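Local coordinates for protein delta-aminolevulinic acid dehydratase (PDB 3OBK) that catalyses, as a delta-aminolevulinic acid dehydratase (porphobilinogen synthase), the condensation of two molecules of 5-aminolevulinate into the tetrapyrrole precursor porphobilinogen, at residues 143-147 and 234-240; 207-213 and 261-267; 81-87 and 334-339. One frame throughout, in Å; residues are numbered along the deposited sequence.

Contact 1. Residues 143-147 and 234-240; sequences MGHDG and TDKKTYQ. With PBG (3-[5-(aminomethyl)-4-(carboxymethyl)-1H-pyrrol-3-yl]propanoic acid), chain L.
The His145 imidazole is met round its edge, with Tyr239 OH at ND1, Asp235 O near CE1 and Thr234 OG1 at NE2, while the Tyr239 ring has Lys236 CB over one face, toward the rim, and ND1 of His145 at its edge. Both segments are loops over the mouth of a TIM barrel, where 234-240 probably belongs to the active-site lid of this family. NE2 of His145 donates to Thr234 OG1 at 2.8 Å, the acceptor lying close to the ring plane. On the other side of the ring, His145 ND1 is hydrogen-bonded to Tyr239 OH at 3.0 Å. Tyr239 OH also accepts an almost straight bond (170°) from Asp146 N at 3.2 Å, so one hydroxyl joins a side chain and a backbone amide. Tyr239 CG sits between its backbone N and carbonyl carbon (chi1 54°), which turns the ring toward 143-147. Nearer the ligand, the extended Lys236 chain crosses Asp146 at about a right angle and puts NZ 2.6 Å from Asp146 OD1, on the syn side of the carboxylate, in a salt bridge. Asp146 OD2 accepts from N1 of porphobilinogen at 3.0 Å. Lys236 NZ also bonds weakly to the ligand carboxylate. One water bridges Gly144 O and Lys236 NZ; another donates to Asp146 OD2 and accepts from Gln240 NE2, its oxygen 2.9 Å from that NE2.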
# COMPACT_ATOMS: atom_id res chain seq x y z
N MET A 143 -13.42 12.41 43.94
CA MET A 143 -13.09 13.49 43.03
C MET A 143 -13.74 13.30 41.67
O MET A 143 -13.69 14.19 40.84
CB MET A 143 -11.59 13.56 42.85
CG MET A 143 -10.81 13.70 44.16
SD MET A 143 -10.83 15.38 44.74
CE MET A 143 -12.07 15.33 46.02
N GLY A 144 -14.37 12.15 41.45
CA GLY A 144 -14.93 11.84 40.14
C GLY A 144 -13.89 11.70 39.03
O GLY A 144 -14.17 11.96 37.88
N HIS A 145 -12.67 11.28 39.39
CA HIS A 145 -11.64 10.97 38.40
C HIS A 145 -11.29 9.48 38.35
O HIS A 145 -11.43 8.76 39.34
CB HIS A 145 -10.42 11.82 38.65
CG HIS A 145 -10.61 13.24 38.28
ND1 HIS A 145 -10.45 13.69 36.99
CD2 HIS A 145 -11.00 14.31 39.00
CE1 HIS A 145 -10.70 14.99 36.94
NE2 HIS A 145 -11.05 15.39 38.15
N ASP A 146 -10.83 9.04 37.17
CA ASP A 146 -10.49 7.64 36.93
C ASP A 146 -9.19 7.24 37.60
O ASP A 146 -8.86 6.07 37.66
CB ASP A 146 -10.35 7.35 35.43
CG ASP A 146 -11.63 7.63 34.64
OD1 ASP A 146 -12.40 8.54 34.98
OD2 ASP A 146 -11.82 6.97 33.61
N GLY A 147 -8.43 8.20 38.10
CA GLY A 147 -7.22 7.92 38.86
C GLY A 147 -7.12 8.70 40.16
O GLY A 147 -8.01 9.50 40.51
N THR A 234 -13.34 20.56 37.34
CA THR A 234 -12.24 19.89 36.64
C THR A 234 -12.76 19.07 35.45
O THR A 234 -13.97 18.88 35.31
CB THR A 234 -11.43 18.99 37.58
OG1 THR A 234 -12.27 17.96 38.14
CG2 THR A 234 -10.78 19.84 38.69
N ASP A 235 -11.86 18.62 34.58
CA ASP A 235 -12.24 17.78 33.45
C ASP A 235 -11.23 16.66 33.25
O ASP A 235 -10.29 16.54 34.00
CB ASP A 235 -12.42 18.61 32.19
CG ASP A 235 -11.12 19.24 31.71
OD1 ASP A 235 -10.08 18.57 31.73
OD2 ASP A 235 -11.15 20.41 31.31
N LYS A 236 -11.43 15.83 32.24
CA LYS A 236 -10.59 14.66 32.08
C LYS A 236 -9.67 14.77 30.87
O LYS A 236 -9.19 13.79 30.34
CB LYS A 236 -11.44 13.38 32.00
CG LYS A 236 -12.45 13.22 33.13
CD LYS A 236 -13.02 11.82 33.16
CE LYS A 236 -13.85 11.50 34.42
NZ LYS A 236 -14.40 10.10 34.38
N LYS A 237 -9.38 15.98 30.46
CA LYS A 237 -8.66 16.18 29.22
C LYS A 237 -7.17 15.87 29.31
O LYS A 237 -6.53 15.71 28.28
CB LYS A 237 -8.88 17.60 28.72
CG LYS A 237 -10.30 17.88 28.36
CD LYS A 237 -10.48 19.31 27.91
CE LYS A 237 -11.97 19.64 27.71
NZ LYS A 237 -12.05 21.00 27.22
N THR A 238 -6.64 15.77 30.53
CA THR A 238 -5.26 15.35 30.74
C THR A 238 -5.08 13.82 30.61
O THR A 238 -3.97 13.31 30.83
CB THR A 238 -4.75 15.81 32.15
OG1 THR A 238 -5.65 15.37 33.18
CG2 THR A 238 -4.60 17.33 32.22
N TYR A 239 -6.15 13.08 30.29
CA TYR A 239 -6.05 11.65 30.07
C TYR A 239 -6.97 11.05 28.99
O TYR A 239 -6.49 10.25 28.19
CB TYR A 239 -6.18 10.84 31.38
CG TYR A 239 -7.37 11.03 32.30
CD1 TYR A 239 -7.37 12.00 33.29
CD2 TYR A 239 -8.44 10.15 32.27
CE1 TYR A 239 -8.43 12.15 34.19
CE2 TYR A 239 -9.51 10.29 33.18
CZ TYR A 239 -9.49 11.29 34.14
OH TYR A 239 -10.52 11.43 35.05
N GLN A 240 -8.25 11.40 28.98
CA GLN A 240 -9.06 11.08 27.81
C GLN A 240 -8.57 11.92 26.62
O GLN A 240 -7.96 12.97 26.79
CB GLN A 240 -10.53 11.28 28.10
CG GLN A 240 -11.06 10.29 29.18
CD GLN A 240 -12.50 10.56 29.63
OE1 GLN A 240 -13.13 11.54 29.21
NE2 GLN A 240 -13.00 9.71 30.52
CHA PBG L . -15.51 5.41 33.75
C1A PBG L . -16.54 5.21 32.69
C2A PBG L . -17.27 6.20 32.04
C3A PBG L . -18.09 5.54 31.14
C4A PBG L . -17.77 4.20 31.20
NA PBG L . -16.85 4.01 32.16
C5A PBG L . -17.34 7.67 32.36
C6A PBG L . -16.15 8.47 32.07
O1A PBG L . -15.06 7.85 31.94
O2A PBG L . -16.22 9.72 32.05
C7A PBG L . -19.11 6.19 30.29
C8A PBG L . -20.08 5.29 29.61
C9A PBG L . -21.28 5.90 29.01
O3A PBG L . -22.25 5.17 28.84
O4A PBG L . -21.46 7.12 28.93
N1 PBG L . -14.15 5.08 33.45
O HOH W 1 -16.26 11.03 36.28
O HOH W 2 -11.15 7.56 31.12

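Contact 2. Residues 207-213 and 261-267; sequences ILAYSCK and ADMLMVK. With PBG (3-[5-(aminomethyl)-4-(carboxymethyl)-1H-pyrrol-3-yl]propanoic acid), chain L.
Tyr210 and Met265 run side by side and point the same way, the methionine lying over one face of the ring with CG 3.4 Å from Tyr210 CD2. Met265 CG is anti to the backbone N, and the chain then bends twice (chi2 85°, chi3 70°), bringing SD to 4.8 Å from the centre of the Tyr210 ring in an oblique Met-aromatic contact. Leu208 crosses the same methionine at a slant, its CD1 packing on Met265 CB. Lys213 and Lys267 also lie side by side, pointing the same way: both chains are extended, and their NZ atoms end 2.8 Å apart. Lys213 NZ donates to O1A of porphobilinogen at 2.8 Å, and Lys267 NZ lies 3.1 Å from ring carbon C4A of the ligand, a placement consistent with the two Schiff-base lysines of this enzyme family. These side chains share the inner face of the TIM barrel, on neighbouring parallel strands 206-213 and 263-267. Ala209 and Leu264 lie on the other face; Ala209 CB also meets Ala261 CB, and Val190 of helix 189-199 packs on both alanines. The backbone ladder runs through Ala209, whose N donates to Met263 O and whose O accepts from Met265 N. Beyond it a beta bulge shifts the register by one residue, and Met265 O receives weak bonds from both Ser211 N and Cys212 N before Lys267 N returns to Cys212 O. At the opposite end, OD2 of Asp262 accepts from Ile207 N on its anti lone pair at 2.9 Å, while OD1 forms a salt bridge with Arg25 of a neighbouring subunit.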
# COMPACT_ATOMS: atom_id res chain seq x y z
N ILE A 207 -8.72 -8.97 28.76
CA ILE A 207 -8.64 -7.53 28.90
C ILE A 207 -9.28 -6.90 27.66
O ILE A 207 -8.79 -7.07 26.57
CB ILE A 207 -7.20 -7.06 29.04
CG1 ILE A 207 -6.61 -7.54 30.37
CG2 ILE A 207 -7.09 -5.52 28.97
CD1 ILE A 207 -5.09 -7.37 30.48
N LEU A 208 -10.40 -6.22 27.86
CA LEU A 208 -10.98 -5.37 26.83
C LEU A 208 -10.42 -3.95 27.02
O LEU A 208 -10.81 -3.22 27.96
CB LEU A 208 -12.50 -5.42 26.92
CG LEU A 208 -13.46 -4.50 26.13
CD1 LEU A 208 -12.97 -4.05 24.78
CD2 LEU A 208 -14.83 -5.21 26.04
N ALA A 209 -9.46 -3.58 26.18
CA ALA A 209 -8.73 -2.32 26.39
C ALA A 209 -9.51 -1.21 25.75
O ALA A 209 -9.85 -1.28 24.57
CB ALA A 209 -7.31 -2.42 25.80
N TYR A 210 -9.84 -0.18 26.51
CA TYR A 210 -10.35 1.06 25.92
C TYR A 210 -9.14 1.80 25.39
O TYR A 210 -8.48 2.47 26.15
CB TYR A 210 -11.06 1.91 26.96
CG TYR A 210 -12.40 1.44 27.41
CD1 TYR A 210 -12.53 0.41 28.30
CD2 TYR A 210 -13.55 2.10 27.02
CE1 TYR A 210 -13.79 -0.00 28.76
CE2 TYR A 210 -14.81 1.70 27.47
CZ TYR A 210 -14.93 0.64 28.34
OH TYR A 210 -16.20 0.26 28.80
N SER A 211 -8.81 1.64 24.10
CA SER A 211 -7.62 2.29 23.52
C SER A 211 -7.87 3.71 23.13
O SER A 211 -7.07 4.57 23.44
CB SER A 211 -7.14 1.60 22.25
OG SER A 211 -6.93 0.26 22.51
N CYS A 212 -8.96 3.92 22.41
CA CYS A 212 -9.30 5.22 21.87
C CYS A 212 -10.58 5.73 22.53
O CYS A 212 -11.67 5.58 22.01
CB CYS A 212 -9.44 5.13 20.35
SG CYS A 212 -8.12 4.13 19.59
N LYS A 213 -10.43 6.27 23.73
CA LYS A 213 -11.53 6.78 24.53
C LYS A 213 -11.36 8.29 24.60
O LYS A 213 -10.33 8.76 25.07
CB LYS A 213 -11.52 6.21 25.93
CG LYS A 213 -12.52 6.88 26.82
CD LYS A 213 -12.67 6.14 28.12
CE LYS A 213 -13.78 6.73 28.93
NZ LYS A 213 -14.01 5.94 30.11
N ALA A 261 -3.45 -6.84 25.04
CA ALA A 261 -4.92 -6.77 25.03
C ALA A 261 -5.49 -7.84 24.10
O ALA A 261 -4.86 -8.23 23.11
CB ALA A 261 -5.38 -5.42 24.60
N ASP A 262 -6.69 -8.28 24.44
CA ASP A 262 -7.47 -9.24 23.70
C ASP A 262 -8.47 -8.56 22.74
O ASP A 262 -8.86 -9.15 21.72
CB ASP A 262 -8.27 -10.10 24.70
CG ASP A 262 -7.38 -10.89 25.63
OD1 ASP A 262 -6.69 -11.81 25.13
OD2 ASP A 262 -7.39 -10.63 26.86
N MET A 263 -8.96 -7.36 23.12
CA MET A 263 -9.87 -6.56 22.28
C MET A 263 -9.63 -5.09 22.51
O MET A 263 -9.18 -4.69 23.59
CB MET A 263 -11.34 -6.86 22.60
CG MET A 263 -11.73 -8.34 22.49
SD MET A 263 -13.48 -8.68 22.77
CE MET A 263 -13.36 -10.44 23.12
N LEU A 264 -9.95 -4.29 21.49
CA LEU A 264 -9.83 -2.85 21.54
C LEU A 264 -11.19 -2.17 21.38
O LEU A 264 -11.98 -2.53 20.51
CB LEU A 264 -8.91 -2.37 20.46
CG LEU A 264 -7.52 -3.01 20.51
CD1 LEU A 264 -6.74 -2.59 19.26
CD2 LEU A 264 -6.75 -2.70 21.80
N MET A 265 -11.45 -1.22 22.27
CA MET A 265 -12.69 -0.49 22.35
C MET A 265 -12.47 0.95 21.90
O MET A 265 -11.47 1.58 22.27
CB MET A 265 -13.16 -0.50 23.79
CG MET A 265 -14.33 0.46 24.15
SD MET A 265 -15.98 -0.18 23.83
CE MET A 265 -16.13 -1.47 25.08
N VAL A 266 -13.37 1.45 21.06
CA VAL A 266 -13.42 2.88 20.73
C VAL A 266 -14.67 3.41 21.34
O VAL A 266 -15.74 2.80 21.21
CB VAL A 266 -13.52 3.14 19.22
CG1 VAL A 266 -13.73 4.69 18.93
CG2 VAL A 266 -12.30 2.58 18.52
N LYS A 267 -14.55 4.57 21.98
CA LYS A 267 -15.64 5.15 22.72
C LYS A 267 -15.42 6.61 22.76
O LYS A 267 -14.29 7.04 23.00
CB LYS A 267 -15.57 4.64 24.12
CG LYS A 267 -16.58 5.20 25.13
CD LYS A 267 -16.28 4.45 26.39
CE LYS A 267 -16.74 5.08 27.66
NZ LYS A 267 -15.93 4.44 28.77
CHA PBG L . -15.51 5.41 33.75
C1A PBG L . -16.54 5.21 32.69
C2A PBG L . -17.27 6.20 32.04
C3A PBG L . -18.09 5.54 31.14
C4A PBG L . -17.77 4.20 31.20
NA PBG L . -16.85 4.01 32.16
C5A PBG L . -17.34 7.67 32.36
C6A PBG L . -16.15 8.47 32.07
O1A PBG L . -15.06 7.85 31.94
O2A PBG L . -16.22 9.72 32.05
C7A PBG L . -19.11 6.19 30.29
C8A PBG L . -20.08 5.29 29.61
C9A PBG L . -21.28 5.90 29.01
O3A PBG L . -22.25 5.17 28.84
O4A PBG L . -21.46 7.12 28.93
N1 PBG L . -14.15 5.08 33.45

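Contact 3. Residues 81-87 and 334-339; sequences EARSYGI and AKEAAK
Ile87 and Tyr85 press onto the alanine side of helix 334-346, and the packing is close where Ile87, Ala334 and Ala338 are buried. Ile87 CD1 lies between two methyls one helical turn apart, 3.9 Å from both Ala334 CB and Ala338 CB. At the edge of this tight part, Tyr85 CB meets Ala338 CB at 3.7 Å, and its ring runs alongside Lys339, whose CG stands over one face in a CH-pi contact, 3.8 Å from the Tyr85 ring centroid and 20° off the normal. Ser84 OG covers the opposite face. In the TIM barrel, this joins the end of the helix before strand 89-95 to the helix after the last barrel strand, both beside strand 46-53, where Tyr48 touches Ala82 and Ala334. The chain comes round through a Schellman motif: Gly86 takes positive phi, Ile87 N bonds back to Ala82 O and Gly86 N to Arg83 O. Looser is the partly exposed pair Glu81 and Lys335, held by a longer, charged contact. Lys335 bends at chi3 (85°) and brings NZ to 3.2 Å from Glu81 OE1, from well above the carboxylate plane. NZ has its stronger partner in Glu78, on the same helix as Glu81. The lysine therefore probably adds electrostatic attraction at the margin, its charge shared between two carboxylates, while methyl and aromatic packing supplies the close fit.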
# COMPACT_ATOMS: atom_id res chain seq x y z
N GLU A 81 -33.59 -11.75 31.66
CA GLU A 81 -34.45 -11.38 30.53
C GLU A 81 -33.60 -11.16 29.25
O GLU A 81 -33.97 -11.59 28.15
CB GLU A 81 -35.26 -10.12 30.85
CG GLU A 81 -36.25 -9.77 29.74
CD GLU A 81 -36.94 -8.42 29.87
OE1 GLU A 81 -36.76 -7.76 30.90
OE2 GLU A 81 -37.68 -8.02 28.94
N ALA A 82 -32.46 -10.49 29.41
CA ALA A 82 -31.55 -10.25 28.33
C ALA A 82 -30.96 -11.57 27.83
O ALA A 82 -30.91 -11.80 26.61
CB ALA A 82 -30.46 -9.26 28.74
N ARG A 83 -30.59 -12.47 28.73
CA ARG A 83 -30.11 -13.78 28.26
C ARG A 83 -31.11 -14.48 27.33
O ARG A 83 -30.74 -15.04 26.30
CB ARG A 83 -29.78 -14.70 29.43
CG ARG A 83 -28.43 -14.40 30.05
CD ARG A 83 -28.31 -15.02 31.43
NE ARG A 83 -28.34 -16.49 31.42
CZ ARG A 83 -27.30 -17.28 31.11
NH1 ARG A 83 -26.12 -16.76 30.75
NH2 ARG A 83 -27.43 -18.60 31.17
N SER A 84 -32.39 -14.40 27.71
CA SER A 84 -33.46 -15.11 27.02
C SER A 84 -33.65 -14.61 25.60
O SER A 84 -34.23 -15.31 24.80
CB SER A 84 -34.79 -14.97 27.78
OG SER A 84 -35.38 -13.68 27.62
N TYR A 85 -33.19 -13.40 25.29
CA TYR A 85 -33.30 -12.86 23.96
C TYR A 85 -32.02 -13.07 23.15
O TYR A 85 -31.97 -12.65 22.02
CB TYR A 85 -33.70 -11.38 24.02
CG TYR A 85 -35.11 -11.18 24.56
CD1 TYR A 85 -36.18 -11.83 23.97
CD2 TYR A 85 -35.39 -10.31 25.63
CE1 TYR A 85 -37.48 -11.66 24.42
CE2 TYR A 85 -36.72 -10.15 26.11
CZ TYR A 85 -37.75 -10.85 25.49
OH TYR A 85 -39.10 -10.77 25.86
N GLY A 86 -31.00 -13.69 23.72
CA GLY A 86 -29.75 -13.96 23.04
C GLY A 86 -28.56 -13.10 23.43
O GLY A 86 -27.46 -13.22 22.81
N ILE A 87 -28.71 -12.22 24.41
CA ILE A 87 -27.57 -11.42 24.79
C ILE A 87 -26.75 -12.31 25.65
O ILE A 87 -27.26 -12.96 26.55
CB ILE A 87 -27.95 -10.17 25.61
CG1 ILE A 87 -28.89 -9.25 24.81
CG2 ILE A 87 -26.67 -9.41 26.03
CD1 ILE A 87 -28.21 -8.56 23.62
N ALA A 334 -29.29 -2.92 23.99
CA ALA A 334 -28.96 -4.30 23.62
C ALA A 334 -30.15 -5.20 23.84
O ALA A 334 -30.56 -5.92 22.93
CB ALA A 334 -27.79 -4.79 24.39
N LYS A 335 -30.73 -5.14 25.03
CA LYS A 335 -31.88 -6.00 25.31
C LYS A 335 -33.02 -5.68 24.35
O LYS A 335 -33.68 -6.57 23.82
CB LYS A 335 -32.36 -5.85 26.75
CG LYS A 335 -33.53 -6.76 27.09
CD LYS A 335 -34.07 -6.54 28.50
CE LYS A 335 -35.10 -5.39 28.60
NZ LYS A 335 -35.44 -4.99 30.01
N GLU A 336 -33.24 -4.41 24.13
CA GLU A 336 -34.39 -4.04 23.34
C GLU A 336 -34.21 -4.47 21.90
O GLU A 336 -35.15 -4.94 21.27
CB GLU A 336 -34.63 -2.56 23.42
CG GLU A 336 -36.08 -2.20 23.13
CD GLU A 336 -36.87 -2.09 24.39
OE1 GLU A 336 -36.66 -1.09 25.11
OE2 GLU A 336 -37.67 -3.00 24.65
N ALA A 337 -32.98 -4.37 21.39
CA ALA A 337 -32.72 -4.79 20.01
C ALA A 337 -32.94 -6.30 19.83
O ALA A 337 -33.59 -6.77 18.86
CB ALA A 337 -31.31 -4.37 19.55
N ALA A 338 -32.39 -7.06 20.78
CA ALA A 338 -32.47 -8.51 20.70
C ALA A 338 -33.95 -8.91 20.75
O ALA A 338 -34.39 -9.81 20.03
CB ALA A 338 -31.66 -9.17 21.83
N LYS A 339 -34.71 -8.19 21.56
CA LYS A 339 -36.10 -8.53 21.73
C LYS A 339 -36.83 -8.32 20.42
O LYS A 339 -37.59 -9.17 20.00
CB LYS A 339 -36.72 -7.68 22.84
CG LYS A 339 -38.12 -8.08 23.26
CD LYS A 339 -38.54 -7.20 24.44
CE LYS A 339 -40.04 -7.20 24.65
NZ LYS A 339 -40.41 -6.03 25.48

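Overall arrangement
All three contacts belong to one TIM barrel. Along the chain, contact 3 spans the other two, pairing the helix before strand 89-95 with the helix after strand 328-331, so it joins early and late parts of the barrel wall. Contacts 1 and 2 lie between and their segments alternate: 143-147, 207-213, 234-240, 261-267. Their centres are about 18 Å apart, yet they touch through Gln240 NE2 and Lys213 CE, and both reach the same porphobilinogen, contact 2 from the strands and contact 1 from the loops above. Contact 3 lies across the chain's centre from contact 1 and touches neither other contact, its nearest atoms about 12 Å from those of contact 2 and about 22 Å from those of contact 1.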